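Local atomic coordinates of dicer Related Helicase (Caenorhabditis elegans, PDB entry 6M6Q), a protein that probably hydrolyses ATP as an RNA helicase of the RLR subfamily binding single- and double-stranded RNA, represented here by its N-terminal domain. Residues P23-P26 / A27-L31; E165-K168 / N169-D173; S261-K264 / T265-F269. All blocks are in the same frame, centred on the assembly; numbering follows the deposited sequence.

Contact 1 of 3, residues P23-P26 / A27-L31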
loop_
_atom_site.group_PDB
_atom_site.type_symbol
_atom_site.label_atom_id
_atom_site.label_comp_id
_atom_site.label_asym_id
_atom_site.label_seq_id
_atom_site.Cartn_x
_atom_site.Cartn_y
_atom_site.Cartn_z
ATOM N N PRO B 23 8.934 -7.919 16.832
ATOM C CA PRO B 23 8.485 -6.855 15.943
ATOM C C PRO B 23 8.510 -7.262 14.459
ATOM O O PRO B 23 7.708 -6.741 13.699
ATOM C CB PRO B 23 9.491 -5.705 16.155
ATOM C CG PRO B 23 10.167 -6.014 17.481
ATOM C CD PRO B 23 10.049 -7.510 17.683
ATOM N N TYR B 24 9.457 -8.134 14.082
ATOM C CA TYR B 24 9.796 -8.481 12.683
ATOM C C TYR B 24 8.966 -9.697 12.213
ATOM O O TYR B 24 9.068 -10.050 11.018
ATOM C CB TYR B 24 11.299 -8.729 12.574
ATOM C CG TYR B 24 12.161 -7.589 13.060
ATOM C CD1 TYR B 24 12.478 -6.532 12.225
ATOM C CD2 TYR B 24 12.696 -7.576 14.345
ATOM C CE1 TYR B 24 13.304 -5.499 12.638
ATOM C CE2 TYR B 24 13.522 -6.547 14.777
ATOM C CZ TYR B 24 13.810 -5.495 13.926
ATOM O OH TYR B 24 14.610 -4.469 14.325
ATOM N N PHE B 25 8.130 -10.288 13.085
ATOM C CA PHE B 25 7.331 -11.501 12.751
ATOM C C PHE B 25 6.156 -11.189 11.812
ATOM O O PHE B 25 6.010 -11.884 10.826
ATOM C CB PHE B 25 6.835 -12.254 13.983
ATOM C CG PHE B 25 5.844 -13.350 13.656
ATOM C CD1 PHE B 25 6.246 -14.526 13.038
ATOM C CD2 PHE B 25 4.498 -13.189 13.926
ATOM C CE1 PHE B 25 5.326 -15.522 12.728
ATOM C CE2 PHE B 25 3.584 -14.194 13.637
ATOM C CZ PHE B 25 4.000 -15.353 13.029
ATOM N N PRO B 26 5.210 -10.249 12.100
ATOM C CA PRO B 26 4.023 -10.087 11.250
ATOM C C PRO B 26 4.334 -10.060 9.741
ATOM O O PRO B 26 3.698 -10.775 9.017
ATOM C CB PRO B 26 3.454 -8.732 11.706
ATOM C CG PRO B 26 3.825 -8.674 13.163
ATOM C CD PRO B 26 5.207 -9.302 13.223
ATOM N N ALA B 27 5.325 -9.263 9.332
ATOM C CA ALA B 27 5.730 -9.046 7.922
ATOM C C ALA B 27 6.329 -10.328 7.352
ATOM O O ALA B 27 6.079 -10.633 6.173
ATOM C CB ALA B 27 6.717 -7.908 7.822
ATOM N N TYR B 28 7.145 -11.014 8.130
ATOM C CA TYR B 28 7.798 -12.258 7.706
ATOM C C TYR B 28 6.713 -13.318 7.481
ATOM O O TYR B 28 6.695 -13.928 6.398
ATOM C CB TYR B 28 8.879 -12.687 8.695
ATOM C CG TYR B 28 9.699 -13.846 8.183
ATOM C CD1 TYR B 28 9.434 -15.149 8.582
ATOM C CD2 TYR B 28 10.655 -13.654 7.202
ATOM C CE1 TYR B 28 10.122 -16.219 8.046
ATOM C CE2 TYR B 28 11.366 -14.716 6.672
ATOM C CZ TYR B 28 11.094 -16.002 7.092
ATOM O OH TYR B 28 11.815 -17.046 6.583
ATOM N N PHE B 29 5.776 -13.454 8.416
ATOM C CA PHE B 29 4.642 -14.413 8.314
ATOM C C PHE B 29 3.835 -14.134 7.035
ATOM O O PHE B 29 3.383 -15.096 6.411
ATOM C CB PHE B 29 3.741 -14.341 9.543
ATOM C CG PHE B 29 2.578 -15.297 9.502
ATOM C CD1 PHE B 29 2.720 -16.606 9.921
ATOM C CD2 PHE B 29 1.345 -14.895 9.006
ATOM C CE1 PHE B 29 1.653 -17.491 9.860
ATOM C CE2 PHE B 29 0.281 -15.784 8.949
ATOM C CZ PHE B 29 0.433 -17.076 9.391
ATOM N N ARG B 30 3.677 -12.855 6.663
ATOM C CA ARG B 30 2.847 -12.398 5.506
ATOM C C ARG B 30 3.531 -12.709 4.170
ATOM O O ARG B 30 2.864 -12.557 3.159
ATOM C CB ARG B 30 2.521 -10.903 5.621
ATOM C CG ARG B 30 1.472 -10.606 6.682
ATOM C CD ARG B 30 0.911 -9.220 6.594
ATOM N NE ARG B 30 1.896 -8.173 6.833
ATOM C CZ ARG B 30 2.061 -7.519 7.995
ATOM N NH1 ARG B 30 1.341 -7.838 9.061
ATOM N NH2 ARG B 30 2.949 -6.541 8.078
ATOM N N LEU B 31 4.766 -13.228 4.169
ATOM C CA LEU B 31 5.402 -13.808 2.942
ATOM C C LEU B 31 4.767 -15.183 2.643
ATOM O O LEU B 31 4.878 -15.639 1.476
ATOM C CB LEU B 31 6.925 -13.895 3.120
ATOM C CG LEU B 31 7.650 -12.550 3.289
ATOM C CD1 LEU B 31 9.040 -12.733 3.873
ATOM C CD2 LEU B 31 7.746 -11.811 1.976
HETATM O O HOH W 1 6.556 -6.689 10.709
#
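Tyr24, Phe25 and Pro26 each reach forward to the residue four places on, and Pro23 joins Ala27 through a water. Water 1 donates to Pro23 O and accepts from Ala27 N, at 3.2 Å to each. It ties the loop before the helix to the first turn. Tyr24 O packs against Tyr28 CB at 3.5 Å, and the Tyr24 ring meets Tyr172 edge-to-face. Phe25 O accepts from Phe29 N at 2.9 Å, and the bond is almost straight at 176°. With CG anti to the backbone N in both, the two phenylalanine side chains lie side by side and point the same way. Phe29 CB sits over one face of the Phe25 ring, 4.0 Å from its centroid, in a CH-pi contact. Phe25 CZ touches Phe29 CD1 at 3.6 Å, with the ring planes at 47°. Pro26 O accepts from Arg30 N at 3.1 Å. The Arg30 chain bends at chi3 (-64°), which lays one face of its guanidinium over that carbonyl oxygen. Its NH1 meets Pro26 CB at 3.5 Å. The charge is paired outside, in a salt bridge with Asp188, and Phe129 adds a cation-pi contact. Helix 131-144 packs on Phe25, Pro26 and Phe29. Helix 186-193 packs on Ala27, and Leu31 reaches both it and helix 262-271, so this short helix is buried among three others.

Contact 2 of 3, residues E165-K168 / N169-D173; sequences ETFK and NKFYD
Phe167 meets both Phe171 and Tyr172 on one side of the helix. The Phe167 and Phe171 rings form an edge-to-face (T-shaped) pair, with centroids 5.0 Å apart and planes at 65°. The edge of Phe171 is the one that points in, and its CD2 stands over the Phe167 face, 3.5 Å from Phe167 CD2. Phe167 has CG anti to the backbone N (chi1 -171°), whereas Phe171 has CG beside its backbone N (chi1 -76°). These differing first torsions send the two side chains across each other at about a right angle. Tyr172 comes to the Phe167 rim instead, with Tyr172 OH 3.8 Å from Phe167 CE1, near the ring plane. Replacing Phe167 with something as small as alanine is likely to open a gap beside Phe171 and Tyr172 and leave the Phe171 edge without the face it meets. Elsewhere on the helix Thr166 CG2 packs on Lys170 CG.

Backbone bonds hold the helix itself. Asn169 N donates to Glu165 O at 3.0 Å, Lys170 N to Thr166 O at 2.9 Å, and Phe171 N to Phe167 O at 3.1 Å. Asn169 N also makes a weak bond to Thr166 O.

Other polar contacts are few. Water 2 lies 2.7 Å from Lys168 O and also near Tyr172 O; it cannot serve every acceptor around it at once. Thr166 OG1 bonds back to Leu162 O. Asp173 is the N-cap of helix 174-179, its OD1 accepting from Glu176 N.

The chemistry is thus two-sided. The aromatic side carries the helix into the interior, with Phe167 against Leu187 and Phe171 against Trp289, while Glu165 and Asn169 stay toward solvent.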
loop_
_atom_site.group_PDB
_atom_site.type_symbol
_atom_site.label_atom_id
_atom_site.label_comp_id
_atom_site.label_asym_id
_atom_site.label_seq_id
_atom_site.Cartn_x
_atom_site.Cartn_y
_atom_site.Cartn_z
ATOM N N GLU B 165 20.354 -10.663 10.886
ATOM C CA GLU B 165 20.647 -9.254 11.253
ATOM C C GLU B 165 20.546 -8.374 10.008
ATOM O O GLU B 165 19.850 -7.353 10.082
ATOM C CB GLU B 165 22.026 -9.130 11.902
ATOM C CG GLU B 165 22.389 -7.692 12.273
ATOM C CD GLU B 165 23.877 -7.410 12.503
ATOM O OE1 GLU B 165 24.293 -6.229 12.342
ATOM O OE2 GLU B 165 24.618 -8.361 12.844
ATOM N N THR B 166 21.143 -8.791 8.890
ATOM C CA THR B 166 21.090 -8.032 7.604
ATOM C C THR B 166 19.620 -7.868 7.164
ATOM O O THR B 166 19.221 -6.753 6.865
ATOM C CB THR B 166 21.929 -8.708 6.510
ATOM O OG1 THR B 166 23.170 -9.138 7.067
ATOM C CG2 THR B 166 22.175 -7.804 5.324
ATOM N N PHE B 167 18.851 -8.957 7.196
ATOM C CA PHE B 167 17.410 -9.029 6.841
ATOM C C PHE B 167 16.620 -8.000 7.656
ATOM O O PHE B 167 15.898 -7.188 7.053
ATOM C CB PHE B 167 16.895 -10.441 7.095
ATOM C CG PHE B 167 15.513 -10.730 6.594
ATOM C CD1 PHE B 167 14.408 -10.526 7.404
ATOM C CD2 PHE B 167 15.324 -11.334 5.359
ATOM C CE1 PHE B 167 13.141 -10.882 6.971
ATOM C CE2 PHE B 167 14.057 -11.692 4.928
ATOM C CZ PHE B 167 12.969 -11.457 5.731
ATOM N N LYS B 168 16.776 -8.016 8.982
ATOM C CA LYS B 168 16.066 -7.087 9.911
ATOM C C LYS B 168 16.444 -5.639 9.582
ATOM O O LYS B 168 15.566 -4.783 9.660
ATOM C CB LYS B 168 16.405 -7.398 11.370
ATOM C CG LYS B 168 15.625 -8.557 11.969
ATOM C CD LYS B 168 16.109 -8.981 13.349
ATOM C CE LYS B 168 15.343 -10.167 13.908
ATOM N NZ LYS B 168 16.085 -10.827 15.007
ATOM N N ASN B 169 17.704 -5.407 9.210
ATOM C CA ASN B 169 18.299 -4.058 9.030
ATOM C C ASN B 169 17.873 -3.461 7.687
ATOM O O ASN B 169 17.556 -2.269 7.663
ATOM C CB ASN B 169 19.826 -4.085 9.143
ATOM C CG ASN B 169 20.335 -4.121 10.576
ATOM O OD1 ASN B 169 21.521 -4.345 10.798
ATOM N ND2 ASN B 169 19.453 -3.919 11.553
ATOM N N LYS B 170 17.841 -4.242 6.613
ATOM C CA LYS B 170 17.642 -3.672 5.251
ATOM C C LYS B 170 16.164 -3.745 4.836
ATOM O O LYS B 170 15.784 -2.949 3.978
ATOM C CB LYS B 170 18.539 -4.364 4.227
ATOM C CG LYS B 170 20.016 -4.418 4.595
ATOM C CD LYS B 170 20.895 -3.567 3.728
ATOM C CE LYS B 170 21.954 -2.819 4.506
ATOM N NZ LYS B 170 22.288 -1.532 3.851
ATOM N N PHE B 171 15.371 -4.654 5.407
ATOM C CA PHE B 171 13.989 -4.944 4.934
ATOM C C PHE B 171 12.935 -4.319 5.861
ATOM O O PHE B 171 11.749 -4.376 5.522
ATOM C CB PHE B 171 13.763 -6.450 4.810
ATOM C CG PHE B 171 14.393 -7.095 3.607
ATOM C CD1 PHE B 171 14.109 -6.653 2.328
ATOM C CD2 PHE B 171 15.187 -8.216 3.752
ATOM C CE1 PHE B 171 14.650 -7.291 1.222
ATOM C CE2 PHE B 171 15.724 -8.853 2.645
ATOM C CZ PHE B 171 15.455 -8.389 1.384
ATOM N N TYR B 172 13.339 -3.738 6.988
ATOM C CA TYR B 172 12.424 -2.969 7.871
ATOM C C TYR B 172 12.991 -1.571 8.118
ATOM O O TYR B 172 14.222 -1.402 8.204
ATOM C CB TYR B 172 12.161 -3.720 9.173
ATOM C CG TYR B 172 11.645 -5.135 9.022
ATOM C CD1 TYR B 172 12.490 -6.161 8.626
ATOM C CD2 TYR B 172 10.365 -5.483 9.433
ATOM C CE1 TYR B 172 12.053 -7.475 8.546
ATOM C CE2 TYR B 172 9.918 -6.800 9.387
ATOM C CZ TYR B 172 10.776 -7.805 8.953
ATOM O OH TYR B 172 10.374 -9.114 8.895
ATOM N N ASP B 173 12.101 -0.586 8.155
ATOM C CA ASP B 173 12.366 0.761 8.714
ATOM C C ASP B 173 12.198 0.685 10.229
ATOM O O ASP B 173 11.115 0.227 10.680
ATOM C CB ASP B 173 11.441 1.809 8.098
ATOM C CG ASP B 173 11.641 3.189 8.685
ATOM O OD1 ASP B 173 10.818 3.590 9.524
ATOM O OD2 ASP B 173 12.633 3.834 8.319
HETATM O O HOH W 2 15.856 -2.097 9.994
#

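Contact 3 of 3, residues S261-K264 / T265-F269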
loop_
_atom_site.group_PDB
_atom_site.type_symbol
_atom_site.label_atom_id
_atom_site.label_comp_id
_atom_site.label_asym_id
_atom_site.label_seq_id
_atom_site.Cartn_x
_atom_site.Cartn_y
_atom_site.Cartn_z
ATOM N N SER B 261 4.736 -17.315 -10.300
ATOM C CA SER B 261 3.550 -16.928 -9.484
ATOM C C SER B 261 3.955 -15.892 -8.432
ATOM O O SER B 261 5.170 -15.744 -8.170
ATOM C CB SER B 261 2.913 -18.123 -8.841
ATOM O OG SER B 261 3.748 -18.674 -7.833
ATOM N N LEU B 262 2.979 -15.194 -7.856
ATOM C CA LEU B 262 3.223 -14.176 -6.811
ATOM C C LEU B 262 3.712 -14.881 -5.543
ATOM O O LEU B 262 4.516 -14.261 -4.795
ATOM C CB LEU B 262 1.944 -13.390 -6.553
ATOM C CG LEU B 262 1.474 -12.520 -7.706
ATOM C CD1 LEU B 262 0.100 -11.976 -7.417
ATOM C CD2 LEU B 262 2.446 -11.393 -7.969
ATOM N N HIS B 263 3.290 -16.137 -5.343
ATOM C CA HIS B 263 3.686 -16.976 -4.191
ATOM C C HIS B 263 5.154 -17.347 -4.326
ATOM O O HIS B 263 5.871 -17.312 -3.299
ATOM C CB HIS B 263 2.808 -18.221 -4.047
ATOM C CG HIS B 263 3.237 -19.097 -2.915
ATOM N ND1 HIS B 263 3.242 -18.659 -1.599
ATOM C CD2 HIS B 263 3.668 -20.376 -2.886
ATOM C CE1 HIS B 263 3.640 -19.637 -0.819
ATOM N NE2 HIS B 263 3.916 -20.696 -1.581
ATOM N N LYS B 264 5.612 -17.586 -5.549
ATOM C CA LYS B 264 7.024 -17.929 -5.807
ATOM C C LYS B 264 7.916 -16.728 -5.476
ATOM O O LYS B 264 8.979 -16.954 -4.886
ATOM C CB LYS B 264 7.210 -18.436 -7.233
ATOM C CG LYS B 264 6.925 -19.921 -7.384
ATOM C CD LYS B 264 7.278 -20.492 -8.727
ATOM C CE LYS B 264 7.021 -21.975 -8.793
ATOM N NZ LYS B 264 5.596 -22.281 -8.551
ATOM N N THR B 265 7.464 -15.510 -5.764
ATOM C CA THR B 265 8.220 -14.259 -5.490
ATOM C C THR B 265 8.380 -14.106 -3.968
ATOM O O THR B 265 9.509 -13.860 -3.511
ATOM C CB THR B 265 7.542 -13.020 -6.096
ATOM O OG1 THR B 265 7.323 -13.208 -7.495
ATOM C CG2 THR B 265 8.362 -11.760 -5.899
ATOM N N LEU B 266 7.299 -14.294 -3.212
ATOM C CA LEU B 266 7.307 -14.133 -1.736
ATOM C C LEU B 266 8.175 -15.228 -1.104
ATOM O O LEU B 266 8.909 -14.911 -0.118
ATOM C CB LEU B 266 5.868 -14.175 -1.207
ATOM C CG LEU B 266 4.972 -13.030 -1.681
ATOM C CD1 LEU B 266 3.659 -13.036 -0.932
ATOM C CD2 LEU B 266 5.664 -11.684 -1.538
ATOM N N THR B 267 8.154 -16.437 -1.676
ATOM C CA THR B 267 8.874 -17.611 -1.138
ATOM C C THR B 267 10.378 -17.392 -1.283
ATOM O O THR B 267 11.103 -17.885 -0.418
ATOM C CB THR B 267 8.375 -18.901 -1.788
ATOM O OG1 THR B 267 6.983 -18.986 -1.490
ATOM C CG2 THR B 267 9.065 -20.143 -1.277
ATOM N N MET B 268 10.811 -16.578 -2.250
ATOM C CA MET B 268 12.246 -16.188 -2.413
ATOM C C MET B 268 12.694 -15.326 -1.224
ATOM O O MET B 268 13.754 -15.623 -0.655
ATOM C CB MET B 268 12.499 -15.407 -3.702
ATOM C CG MET B 268 12.536 -16.258 -4.920
ATOM S SD MET B 268 12.886 -15.256 -6.362
ATOM C CE MET B 268 14.666 -15.358 -6.421
ATOM N N PHE B 269 11.934 -14.294 -0.866
ATOM C CA PHE B 269 12.233 -13.397 0.283
ATOM C C PHE B 269 12.124 -14.182 1.594
ATOM O O PHE B 269 12.919 -13.918 2.487
ATOM C CB PHE B 269 11.314 -12.176 0.268
ATOM C CG PHE B 269 11.697 -11.161 -0.773
ATOM C CD1 PHE B 269 11.227 -11.274 -2.072
ATOM C CD2 PHE B 269 12.585 -10.138 -0.475
ATOM C CE1 PHE B 269 11.602 -10.362 -3.044
ATOM C CE2 PHE B 269 12.973 -9.235 -1.449
ATOM C CZ PHE B 269 12.473 -9.341 -2.731
#
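His263 and Thr267 are brought together by their first torsions. His263 has CG anti to the backbone N (chi1 178°). Thr267 has OG1 beside its own backbone N (chi1 -60°), which turns the hydroxyl back down the helix. OG1 donates to His263 O at 2.7 Å, approaching from above the carbonyl plane. Thr267 N donates to the same oxygen at 2.9 Å, from the opposite face of that plane. One carbonyl is therefore gripped twice by one residue. The same hydroxyl oxygen also lies over a face of the His263 ring, toward the rim, 3.5 Å from His263 CE1.

The helix starts at Ser261, its N-cap. Ser261 OG accepts from Lys264 N at 3.1 Å. Leu266 N to Leu262 O and Met268 N to Lys264 O, both 3.2 Å, continue the helical pattern. Thr265 N adds a weak bond to Ser261 O. Thr265 OG1 has its hydrogen bonds with Trp260 NE1 and Gly196 N. Leu266 CG lies 3.4 Å from Leu262 O.

Around the helix, Trp34 of helix 33-42 packs on Leu262, His263 and Leu266, and Val220 of helix 210-221 packs on Lys264, Thr267 and Met268. The chemistry is that of a largely buried helix start in which local groups satisfy part of the polar demand. The serine serves an early backbone N-H, and the Thr267 hydroxyl spends its proton on the helix's own backbone.

Overall arrangement
The three contacts follow one another along the chain, yet each touches the other two in this all-helical domain. Contacts 1 and 2 are closest, with centres 12 Å apart. Tyr172 OH probably bonds to Tyr24 O at 2.7 Å, and Tyr28 CD2 packs on Phe167 CZ at 3.5 Å. Contact 3 lies nearest the chain centre. Its centre is 14 Å from that of contact 1, where Leu31 CD2 meets Phe269 CB at 4.0 Å. It is 18 Å from contact 2, where Phe171 CE1 meets Phe269 CE2 at 3.7 Å. Together they bring helices 25-29, 162-171 and 262-271 against one another, largely through apolar and aromatic side chains.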